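Local coordinates for protein angel homolog 2 (Homo sapiens, PDB 6RW0) that removes 2',3'-cyclic phosphates as a phosphatase of the CCR4 family of deadenylases, and probably binds the 3'-untranslated regions of messenger RNA, at residues 127-132 / 155-160; 194-199 / 235-240; 364-369 / 421-426. All coordinates share one frame; numbering follows the deposited sequence.

Interaction 1 (127-132 / 155-160); sequences EYKMRT and PVEFFR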
loop_
_atom_site.group_PDB
_atom_site.type_symbol
_atom_site.label_atom_id
_atom_site.label_comp_id
_atom_site.label_asym_id
_atom_site.label_seq_id
_atom_site.Cartn_x
_atom_site.Cartn_y
_atom_site.Cartn_z
ATOM N N GLU A 127 -5.643 0.395 -14.484
ATOM C CA GLU A 127 -5.152 1.771 -14.514
ATOM C C GLU A 127 -3.793 1.847 -13.836
ATOM O O GLU A 127 -3.614 1.319 -12.732
ATOM C CB GLU A 127 -6.132 2.725 -13.819
ATOM C CG GLU A 127 -7.458 2.911 -14.549
ATOM C CD GLU A 127 -7.347 3.717 -15.841
ATOM O OE1 GLU A 127 -6.303 4.375 -16.081
ATOM O OE2 GLU A 127 -8.326 3.692 -16.620
ATOM N N TYR A 128 -2.846 2.532 -14.472
ATOM C CA TYR A 128 -1.462 2.562 -14.028
ATOM C C TYR A 128 -1.011 3.979 -13.738
ATOM O O TYR A 128 -1.433 4.936 -14.389
ATOM C CB TYR A 128 -0.578 2.019 -15.149
ATOM C CG TYR A 128 0.907 1.842 -14.919
ATOM C CD1 TYR A 128 1.397 1.097 -13.855
ATOM C CD2 TYR A 128 1.820 2.338 -15.836
ATOM C CE1 TYR A 128 2.753 0.896 -13.696
ATOM C CE2 TYR A 128 3.177 2.138 -15.690
ATOM C CZ TYR A 128 3.642 1.420 -14.620
ATOM O OH TYR A 128 4.997 1.217 -14.505
ATOM N N LYS A 129 -0.106 4.095 -12.776
ATOM C CA LYS A 129 0.619 5.337 -12.544
ATOM C C LYS A 129 2.071 4.994 -12.251
ATOM O O LYS A 129 2.384 4.438 -11.194
ATOM C CB LYS A 129 0.006 6.144 -11.404
ATOM C CG LYS A 129 0.751 7.434 -11.090
ATOM C CD LYS A 129 0.814 8.367 -12.306
ATOM C CE LYS A 129 1.540 9.642 -11.976
ATOM N NZ LYS A 129 1.738 10.495 -13.172
ATOM N N MET A 130 2.954 5.353 -13.169
ATOM C CA MET A 130 4.378 5.087 -13.034
ATOM C C MET A 130 5.031 6.153 -12.165
ATOM O O MET A 130 4.637 7.322 -12.185
ATOM C CB MET A 130 5.025 5.142 -14.420
ATOM C CG MET A 130 6.430 4.596 -14.491
ATOM S SD MET A 130 7.001 4.639 -16.211
ATOM C CE MET A 130 6.859 6.370 -16.624
ATOM N N ARG A 131 6.043 5.740 -11.393
ATOM C CA ARG A 131 6.897 6.697 -10.705
ATOM C C ARG A 131 7.507 7.654 -11.719
ATOM O O ARG A 131 7.670 7.322 -12.898
ATOM C CB ARG A 131 8.001 5.982 -9.916
ATOM C CG ARG A 131 7.477 5.311 -8.642
ATOM C CD ARG A 131 8.604 5.126 -7.640
ATOM N NE ARG A 131 9.522 4.066 -8.027
ATOM C CZ ARG A 131 10.707 3.857 -7.467
ATOM N NH1 ARG A 131 11.452 2.841 -7.883
ATOM N NH2 ARG A 131 11.152 4.660 -6.504
ATOM N N THR A 132 7.825 8.857 -11.255
ATOM C CA THR A 132 8.304 9.933 -12.107
ATOM C C THR A 132 9.819 9.824 -12.296
ATOM O O THR A 132 10.460 8.872 -11.847
ATOM C CB THR A 132 7.827 11.272 -11.540
ATOM O OG1 THR A 132 8.249 11.421 -10.177
ATOM C CG2 THR A 132 6.304 11.345 -11.571
ATOM N N PRO A 155 -4.525 10.262 -10.362
ATOM C CA PRO A 155 -3.125 9.993 -10.022
ATOM C C PRO A 155 -2.592 11.019 -9.039
ATOM O O PRO A 155 -3.048 12.161 -8.984
ATOM C CB PRO A 155 -2.410 10.109 -11.373
ATOM C CG PRO A 155 -3.234 11.157 -12.141
ATOM C CD PRO A 155 -4.671 10.834 -11.722
ATOM N N VAL A 156 -1.564 10.618 -8.292
ATOM C CA VAL A 156 -0.874 11.497 -7.357
ATOM C C VAL A 156 0.622 11.364 -7.614
ATOM O O VAL A 156 1.164 10.249 -7.576
ATOM C CB VAL A 156 -1.187 11.123 -5.900
ATOM C CG1 VAL A 156 -0.611 12.144 -4.952
ATOM C CG2 VAL A 156 -2.691 10.986 -5.673
ATOM N N GLU A 157 1.290 12.482 -7.877
ATOM C CA GLU A 157 2.748 12.524 -7.973
ATOM C C GLU A 157 3.294 13.177 -6.714
ATOM O O GLU A 157 2.944 14.328 -6.408
ATOM C CB GLU A 157 3.202 13.320 -9.197
ATOM C CG GLU A 157 2.880 12.622 -10.497
ATOM C CD GLU A 157 3.314 13.373 -11.741
ATOM O OE1 GLU A 157 3.739 14.551 -11.649
ATOM O OE2 GLU A 157 3.219 12.761 -12.827
ATOM N N PHE A 158 4.149 12.463 -5.980
ATOM C CA PHE A 158 4.719 13.057 -4.779
ATOM C C PHE A 158 5.904 13.966 -5.086
ATOM O O PHE A 158 6.289 14.765 -4.225
ATOM C CB PHE A 158 5.125 11.987 -3.757
ATOM C CG PHE A 158 3.989 11.075 -3.320
ATOM C CD1 PHE A 158 2.717 11.570 -3.056
ATOM C CD2 PHE A 158 4.209 9.724 -3.152
ATOM C CE1 PHE A 158 1.692 10.721 -2.649
ATOM C CE2 PHE A 158 3.203 8.889 -2.746
ATOM C CZ PHE A 158 1.933 9.385 -2.506
ATOM N N PHE A 159 6.433 13.885 -6.284
ATOM C CA PHE A 159 7.558 14.753 -6.680
ATOM C C PHE A 159 7.024 16.162 -6.972
ATOM O O PHE A 159 6.172 16.285 -7.824
ATOM C CB PHE A 159 8.257 14.227 -7.932
ATOM C CG PHE A 159 9.364 15.122 -8.408
ATOM C CD1 PHE A 159 10.498 15.284 -7.655
ATOM C CD2 PHE A 159 9.232 15.853 -9.565
ATOM C CE1 PHE A 159 11.502 16.136 -8.067
ATOM C CE2 PHE A 159 10.244 16.697 -9.980
ATOM C CZ PHE A 159 11.366 16.847 -9.218
ATOM N N ARG A 160 7.507 17.180 -6.274
ATOM C CA ARG A 160 7.142 18.576 -6.570
ATOM C C ARG A 160 8.439 19.316 -6.909
ATOM O O ARG A 160 9.204 19.542 -6.028
ATOM C CB ARG A 160 6.435 19.213 -5.377
ATOM C CG ARG A 160 4.987 18.787 -5.218
ATOM C CD ARG A 160 4.080 19.449 -6.225
ATOM N NE ARG A 160 4.031 20.887 -6.053
ATOM C CZ ARG A 160 3.086 21.544 -5.392
ATOM N NH1 ARG A 160 2.052 20.898 -4.893
ATOM N NH2 ARG A 160 3.201 22.839 -5.186
HETATM O O HOH W 1 6.161 11.661 -8.220
#
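Lys129 and Glu157 join two edge strands through a salt bridge, Lys129 NZ lying 2.7 Å from Glu157 OE2. The ammonium uses the anti lone pair of OE2, the one facing away from OE1. The lysine chain bends at its second torsion (chi2 59°), which brings CD against Pro155, 3.8 Å from CD to Pro155 CB; the rest of the chain is extended and crosses the glutamate at about a right angle. Glu157 reaches out fully extended beyond CG (chi2 -180°), and its CG meets Lys129 CE at 3.6 Å, so the methylenes pack as well as the charges. The methyl of Thr132 also touches the carboxylate, with CG2 3.6 Å from Glu157 CD. This is the close-packed half of the contact, although Pro155 and Glu157 themselves stand exposed at the surface. Beyond it the fit loosens. Thr132 OG1 comes within 3.6 Å of Phe159 CB, but the phenyl ring leads away, and a water bridges the separation by donating to Thr132 OG1 at 2.9 Å and accepting from the backbone N of Phe159. The same hydroxyl is also bonded to Asp169, which ties it to the neighbouring loop. Val156 and Phe158 face inward instead, against helix 203-220. The two strands run nearly parallel, 7° apart, yet their axes approach only to 8.1 Å, too far for backbone pairing: strand 124-130 is the outermost strand of one mixed sheet and strand 148-157 belongs to the other. The contact thus bridges the edges of the two sheets at the core of the alpha/beta sandwich of the endonuclease/exonuclease/phosphatase fold.

Interaction 2 (194-199 / 235-240); sequences THLLYN and GDFNSV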
loop_
_atom_site.group_PDB
_atom_site.type_symbol
_atom_site.label_atom_id
_atom_site.label_comp_id
_atom_site.label_asym_id
_atom_site.label_seq_id
_atom_site.Cartn_x
_atom_site.Cartn_y
_atom_site.Cartn_z
ATOM N N THR A 194 -0.649 3.113 -3.023
ATOM C CA THR A 194 0.598 3.858 -3.063
ATOM C C THR A 194 1.760 2.948 -2.714
ATOM O O THR A 194 1.586 1.829 -2.226
ATOM C CB THR A 194 0.550 5.077 -2.128
ATOM O OG1 THR A 194 1.649 5.955 -2.403
ATOM C CG2 THR A 194 0.649 4.678 -0.655
ATOM N N HIS A 195 2.957 3.477 -2.949
ATOM C CA HIS A 195 4.216 2.861 -2.538
ATOM C C HIS A 195 5.064 4.036 -2.051
ATOM O O HIS A 195 5.557 4.830 -2.858
ATOM C CB HIS A 195 4.851 2.110 -3.697
ATOM C CG HIS A 195 6.032 1.284 -3.307
ATOM N ND1 HIS A 195 6.728 0.517 -4.216
ATOM C CD2 HIS A 195 6.644 1.110 -2.114
ATOM C CE1 HIS A 195 7.726 -0.090 -3.597
ATOM N NE2 HIS A 195 7.690 0.236 -2.317
ATOM N N LEU A 196 5.181 4.178 -0.733
ATOM C CA LEU A 196 5.904 5.307 -0.162
ATOM C C LEU A 196 7.414 5.096 -0.231
ATOM O O LEU A 196 7.914 3.972 -0.343
ATOM C CB LEU A 196 5.507 5.537 1.300
ATOM C CG LEU A 196 4.035 5.843 1.584
ATOM C CD1 LEU A 196 3.859 6.224 3.052
ATOM C CD2 LEU A 196 3.505 6.944 0.670
ATOM N N LEU A 197 8.144 6.209 -0.161
ATOM C CA LEU A 197 9.602 6.211 -0.137
ATOM C C LEU A 197 10.164 5.165 0.817
ATOM O O LEU A 197 9.751 5.081 1.974
ATOM C CB LEU A 197 10.055 7.593 0.340
ATOM C CG LEU A 197 11.557 7.799 0.468
ATOM C CD1 LEU A 197 12.189 7.665 -0.908
ATOM C CD2 LEU A 197 11.858 9.142 1.065
ATOM N N TYR A 198 11.166 4.405 0.379
ATOM C CA TYR A 198 11.790 3.395 1.246
ATOM C C TYR A 198 12.696 4.057 2.294
ATOM O O TYR A 198 12.514 3.699 3.428
ATOM C CB TYR A 198 12.615 2.406 0.418
ATOM C CG TYR A 198 13.536 1.589 1.280
ATOM C CD1 TYR A 198 13.033 0.635 2.132
ATOM C CD2 TYR A 198 14.888 1.842 1.323
ATOM C CE1 TYR A 198 13.851 -0.072 2.987
ATOM C CE2 TYR A 198 15.719 1.144 2.170
ATOM C CZ TYR A 198 15.202 0.181 3.001
ATOM O OH TYR A 198 16.029 -0.493 3.846
ATOM N N ASN A 199 13.565 4.986 1.879
ATOM C CA ASN A 199 14.645 5.535 2.699
ATOM C C ASN A 199 14.261 5.680 4.167
ATOM O O ASN A 199 13.449 6.541 4.521
ATOM C CB ASN A 199 15.040 6.885 2.085
ATOM C CG ASN A 199 16.372 7.390 2.576
ATOM O OD1 ASN A 199 16.549 7.624 3.767
ATOM N ND2 ASN A 199 17.317 7.588 1.655
ATOM N N GLY A 235 -1.424 -0.512 0.134
ATOM C CA GLY A 235 -0.119 -0.246 -0.439
ATOM C C GLY A 235 1.022 -0.738 0.421
ATOM O O GLY A 235 0.849 -1.371 1.463
ATOM N N ASP A 236 2.219 -0.405 -0.063
ATOM C CA ASP A 236 3.483 -0.619 0.629
ATOM C C ASP A 236 3.865 0.734 1.211
ATOM O O ASP A 236 4.248 1.658 0.482
ATOM C CB ASP A 236 4.522 -1.157 -0.346
ATOM C CG ASP A 236 5.866 -1.402 0.304
ATOM O OD1 ASP A 236 6.119 -0.860 1.398
ATOM O OD2 ASP A 236 6.699 -2.127 -0.296
ATOM N N PHE A 237 3.706 0.864 2.524
ATOM C CA PHE A 237 3.945 2.117 3.238
ATOM C C PHE A 237 5.356 2.208 3.795
ATOM O O PHE A 237 5.723 3.246 4.355
ATOM C CB PHE A 237 2.887 2.320 4.343
ATOM C CG PHE A 237 1.504 2.580 3.796
ATOM C CD1 PHE A 237 0.741 1.546 3.272
ATOM C CD2 PHE A 237 0.987 3.865 3.771
ATOM C CE1 PHE A 237 -0.500 1.782 2.734
ATOM C CE2 PHE A 237 -0.270 4.104 3.245
ATOM C CZ PHE A 237 -1.009 3.064 2.720
ATOM N N ASN A 238 6.156 1.152 3.639
ATOM C CA ASN A 238 7.531 1.122 4.139
ATOM C C ASN A 238 7.590 1.590 5.588
ATOM O O ASN A 238 8.528 2.266 6.015
ATOM C CB ASN A 238 8.465 1.904 3.226
ATOM C CG ASN A 238 9.014 1.044 2.101
ATOM O OD1 ASN A 238 9.477 -0.073 2.327
ATOM N ND2 ASN A 238 8.946 1.547 0.886
ATOM N N SER A 239 6.575 1.203 6.354
ATOM C CA SER A 239 6.451 1.584 7.749
ATOM C C SER A 239 5.822 0.408 8.466
ATOM O O SER A 239 4.970 -0.280 7.893
ATOM C CB SER A 239 5.526 2.789 7.910
ATOM O OG SER A 239 6.014 3.912 7.189
ATOM N N VAL A 240 6.232 0.194 9.714
ATOM C CA VAL A 240 5.852 -1.016 10.438
ATOM C C VAL A 240 4.715 -0.797 11.428
ATOM O O VAL A 240 4.408 0.346 11.801
ATOM C CB VAL A 240 7.065 -1.655 11.139
ATOM C CG1 VAL A 240 8.208 -1.887 10.148
ATOM C CG2 VAL A 240 7.510 -0.806 12.303
HETATM O O HOH W 2 10.364 0.064 -1.250
#
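His195 and Asp236 lie side by side, pointing the same way from paired positions of two parallel strands, with imidazole and carboxylate planes only 21° apart. Bridged positions put both on the same face of the sheet, and CG is anti to the backbone N in each (chi1 -171° for His195), so the groups run alongside. His195 NE2 is 3.3 Å from Asp236 OD2, but the angle is too poor for a hydrogen bond; OD2 is bonded instead to Asn58. NE2 and Asn238 ND2 share a water, and ND2 also stands at the edge of the imidazole. The second amide hydrogen goes to Leu196 O, 2.9 Å from ND2, with the oxygen practically in the amide plane. Asn238 OD1 meets the edge of the Tyr198 ring in its plane, 3.6 Å from CD1, the amide turned 76° against the ring. Thr194 points to the other face of the sheet, and its CG2 sits over a face of Phe237 near the rim, 4.0 Å from CE2, while Leu196 CD1 reaches CD2 of the same ring at 3.8 Å. Backbone bonds from Asp236 N to Thr194 O and from Leu196 N to Asp236 O hold the pairing. Asp236 OD1 then closes an Asx turn by accepting from Asn238 N. Gly235-Asp236-Phe237-Asn238 is the GDFN signature of this phosphatase superfamily, and the side chain of His195 lies close to the bound magnesium ion. Strands 189-195 and 231-236 form a beta-alpha-beta crossover whose helix 203-220 packs on Thr194 through Leu213 and on Asn238 through Lys206, while strand 359-369 pairs antiparallel with the far side of 231-236.

Interaction 3 (364-369 / 421-426); sequences DYIFYS and LLAKFR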
loop_
_atom_site.group_PDB
_atom_site.type_symbol
_atom_site.label_atom_id
_atom_site.label_comp_id
_atom_site.label_asym_id
_atom_site.label_seq_id
_atom_site.Cartn_x
_atom_site.Cartn_y
_atom_site.Cartn_z
ATOM N N ASP A 364 3.257 -3.747 4.320
ATOM C CA ASP A 364 2.107 -3.694 3.424
ATOM C C ASP A 364 0.822 -3.756 4.234
ATOM O O ASP A 364 0.752 -4.467 5.239
ATOM C CB ASP A 364 2.123 -4.882 2.464
ATOM C CG ASP A 364 3.388 -4.949 1.644
ATOM O OD1 ASP A 364 3.498 -4.177 0.669
ATOM O OD2 ASP A 364 4.297 -5.748 1.984
ATOM N N TYR A 365 -0.197 -3.014 3.785
ATOM C CA TYR A 365 -1.454 -2.902 4.510
ATOM C C TYR A 365 -2.637 -2.822 3.560
ATOM O O TYR A 365 -2.528 -2.342 2.429
ATOM C CB TYR A 365 -1.475 -1.616 5.367
ATOM C CG TYR A 365 -0.333 -1.551 6.344
ATOM C CD1 TYR A 365 -0.457 -2.106 7.600
ATOM C CD2 TYR A 365 0.887 -0.979 6.001
ATOM C CE1 TYR A 365 0.582 -2.085 8.506
ATOM C CE2 TYR A 365 1.938 -0.957 6.904
ATOM C CZ TYR A 365 1.781 -1.521 8.146
ATOM O OH TYR A 365 2.823 -1.507 9.028
ATOM N N ILE A 366 -3.796 -3.250 4.065
ATOM C CA ILE A 366 -5.092 -2.856 3.523
ATOM C C ILE A 366 -5.821 -2.142 4.654
ATOM O O ILE A 366 -6.158 -2.764 5.672
ATOM C CB ILE A 366 -5.914 -4.041 3.002
ATOM C CG1 ILE A 366 -5.196 -4.783 1.870
ATOM C CG2 ILE A 366 -7.258 -3.517 2.484
ATOM C CD1 ILE A 366 -5.852 -6.094 1.431
ATOM N N PHE A 367 -6.046 -0.842 4.496
ATOM C CA PHE A 367 -6.838 -0.050 5.421
ATOM C C PHE A 367 -8.214 0.171 4.808
ATOM O O PHE A 367 -8.362 0.214 3.583
ATOM C CB PHE A 367 -6.176 1.300 5.660
ATOM C CG PHE A 367 -4.838 1.226 6.344
ATOM C CD1 PHE A 367 -4.757 0.964 7.696
ATOM C CD2 PHE A 367 -3.664 1.485 5.641
ATOM C CE1 PHE A 367 -3.524 0.939 8.336
ATOM C CE2 PHE A 367 -2.432 1.475 6.279
ATOM C CZ PHE A 367 -2.364 1.181 7.618
ATOM N N TYR A 368 -9.232 0.279 5.659
ATOM C CA TYR A 368 -10.589 0.448 5.155
ATOM C C TYR A 368 -11.428 1.275 6.122
ATOM O O TYR A 368 -11.188 1.282 7.330
ATOM C CB TYR A 368 -11.259 -0.912 4.903
ATOM C CG TYR A 368 -11.488 -1.748 6.152
ATOM C CD1 TYR A 368 -12.739 -1.818 6.746
ATOM C CD2 TYR A 368 -10.449 -2.475 6.734
ATOM C CE1 TYR A 368 -12.957 -2.582 7.887
ATOM C CE2 TYR A 368 -10.658 -3.236 7.872
ATOM C CZ TYR A 368 -11.912 -3.284 8.448
ATOM O OH TYR A 368 -12.137 -4.035 9.584
ATOM N N SER A 369 -12.425 1.965 5.564
ATOM C CA SER A 369 -13.375 2.729 6.358
ATOM C C SER A 369 -14.156 1.817 7.272
ATOM O O SER A 369 -14.802 0.879 6.802
ATOM C CB SER A 369 -14.413 3.344 5.424
ATOM O OG SER A 369 -13.846 4.363 4.670
ATOM N N LEU A 421 -1.659 -9.519 0.178
ATOM C CA LEU A 421 -2.691 -9.347 1.193
ATOM C C LEU A 421 -4.036 -9.462 0.498
ATOM O O LEU A 421 -4.182 -9.035 -0.653
ATOM C CB LEU A 421 -2.556 -7.966 1.834
ATOM C CG LEU A 421 -1.464 -7.805 2.899
ATOM C CD1 LEU A 421 -0.062 -8.035 2.369
ATOM C CD2 LEU A 421 -1.554 -6.411 3.552
ATOM N N LEU A 422 -5.020 -10.047 1.176
ATOM C CA LEU A 422 -6.316 -10.261 0.546
ATOM C C LEU A 422 -7.404 -10.168 1.593
ATOM O O LEU A 422 -7.296 -10.780 2.662
ATOM C CB LEU A 422 -6.343 -11.624 -0.150
ATOM C CG LEU A 422 -7.602 -12.021 -0.918
ATOM C CD1 LEU A 422 -7.877 -11.144 -2.133
ATOM C CD2 LEU A 422 -7.482 -13.501 -1.341
ATOM N N ALA A 423 -8.460 -9.422 1.272
ATOM C CA ALA A 423 -9.582 -9.225 2.169
ATOM C C ALA A 423 -10.880 -9.338 1.392
ATOM O O ALA A 423 -10.946 -8.976 0.213
ATOM C CB ALA A 423 -9.532 -7.833 2.798
ATOM N N LYS A 424 -11.926 -9.787 2.079
ATOM C CA LYS A 424 -13.282 -9.727 1.549
ATOM C C LYS A 424 -14.104 -8.778 2.409
ATOM O O LYS A 424 -14.143 -8.928 3.637
ATOM C CB LYS A 424 -13.963 -11.089 1.502
ATOM C CG LYS A 424 -15.320 -11.000 0.802
ATOM C CD LYS A 424 -15.816 -12.343 0.284
ATOM C CE LYS A 424 -17.307 -12.491 0.534
ATOM N NZ LYS A 424 -17.926 -13.548 -0.302
ATOM N N PHE A 425 -14.758 -7.837 1.751
ATOM C CA PHE A 425 -15.549 -6.788 2.418
ATOM C C PHE A 425 -17.029 -6.894 2.057
ATOM O O PHE A 425 -17.359 -7.433 1.032
ATOM C CB PHE A 425 -15.079 -5.398 1.987
ATOM C CG PHE A 425 -13.689 -5.037 2.431
ATOM C CD1 PHE A 425 -13.400 -4.775 3.753
ATOM C CD2 PHE A 425 -12.670 -4.944 1.509
ATOM C CE1 PHE A 425 -12.116 -4.452 4.145
ATOM C CE2 PHE A 425 -11.391 -4.627 1.908
ATOM C CZ PHE A 425 -11.118 -4.374 3.219
ATOM N N ARG A 426 -17.866 -6.354 2.926
ATOM C CA ARG A 426 -19.312 -6.251 2.691
ATOM C C ARG A 426 -19.721 -4.782 2.810
ATOM O O ARG A 426 -19.399 -4.175 3.800
ATOM C CB ARG A 426 -20.109 -7.051 3.723
ATOM C CG ARG A 426 -21.604 -6.796 3.637
ATOM C CD ARG A 426 -22.422 -7.951 4.177
ATOM N NE ARG A 426 -22.206 -9.151 3.413
ATOM C CZ ARG A 426 -22.388 -10.372 3.886
ATOM N NH1 ARG A 426 -22.858 -10.537 5.101
ATOM N NH2 ARG A 426 -22.112 -11.420 3.147
#
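Leu421 and Ile366 lose the most surface in this contact, and their side chains slide past each other in opposite directions between two strands of different sheets. Ile366 CD1, held anti to CA (chi2 172°), rests 3.8 Å from Leu421 CB and reaches on to the methyl of Ala423, 4.3 Å from CD1 to CB. Leu421 sends its two methyls the other way: CD2 lies against the backbone, 3.5 Å from Asp364 O and close to Tyr365 CA, and CD1 meets Asp364 CB at 3.8 Å. The third main residue, Phe425, is gripped on two sides of its tip. Its CZ has the other branch of Ile366 at the ring edge, with CG2 4.0 Å away near the ring plane. Its CE1 presses on one face of Tyr368, toward the rim, only 3.4 Å from CG. The tyrosine CG takes the crowded position between backbone N and carbonyl carbon (chi1 65°), which puts the ring root within reach of Phe425. The two rings meet obliquely, planes 50° apart and centroids separated by 5.0 Å. Leu391 of strand 390-395 touches both aromatics, and Ser56 of strand 49-58 lies against Ile366. The contact is buried and made mainly by apolar side chains, with no hydrogen bonds between the two segments; Asp364 OD2 is bonded elsewhere, to Thr353 and to His418 ND1. That aspartate-histidine pair is consistent with the one found in the active sites of DNase I-like enzymes. With strands running nearly parallel, 7.7 Å between axes and side chains interleaved from both, the arrangement is part of the hydrophobic layer between the two sheets of the DNase I-like alpha/beta sandwich.

Overall arrangement
All three interactions involve the curled sheet that includes strands 148-157, 189-195, 231-236 and 359-369, while interactions 1 and 3 also bridge from it to the facing sheet. Phe158 of interaction 1 packs on interaction 2, its CE2 3.3 Å from Thr194 OG1. Interactions 2 and 3 are joined through neighbouring strands: Tyr365 N lies 3.0 Å from Gly235 O and Tyr365 OH 2.7 Å from Ser239 O, both probable hydrogen bonds. Interactions 1 and 3 do not touch, with nearest atoms about 13 Å apart, and lie on opposite sides of the chain's centre. The bound magnesium ion lies about 5 Å from the side chain of His195 and about 8 Å from that of Asp364.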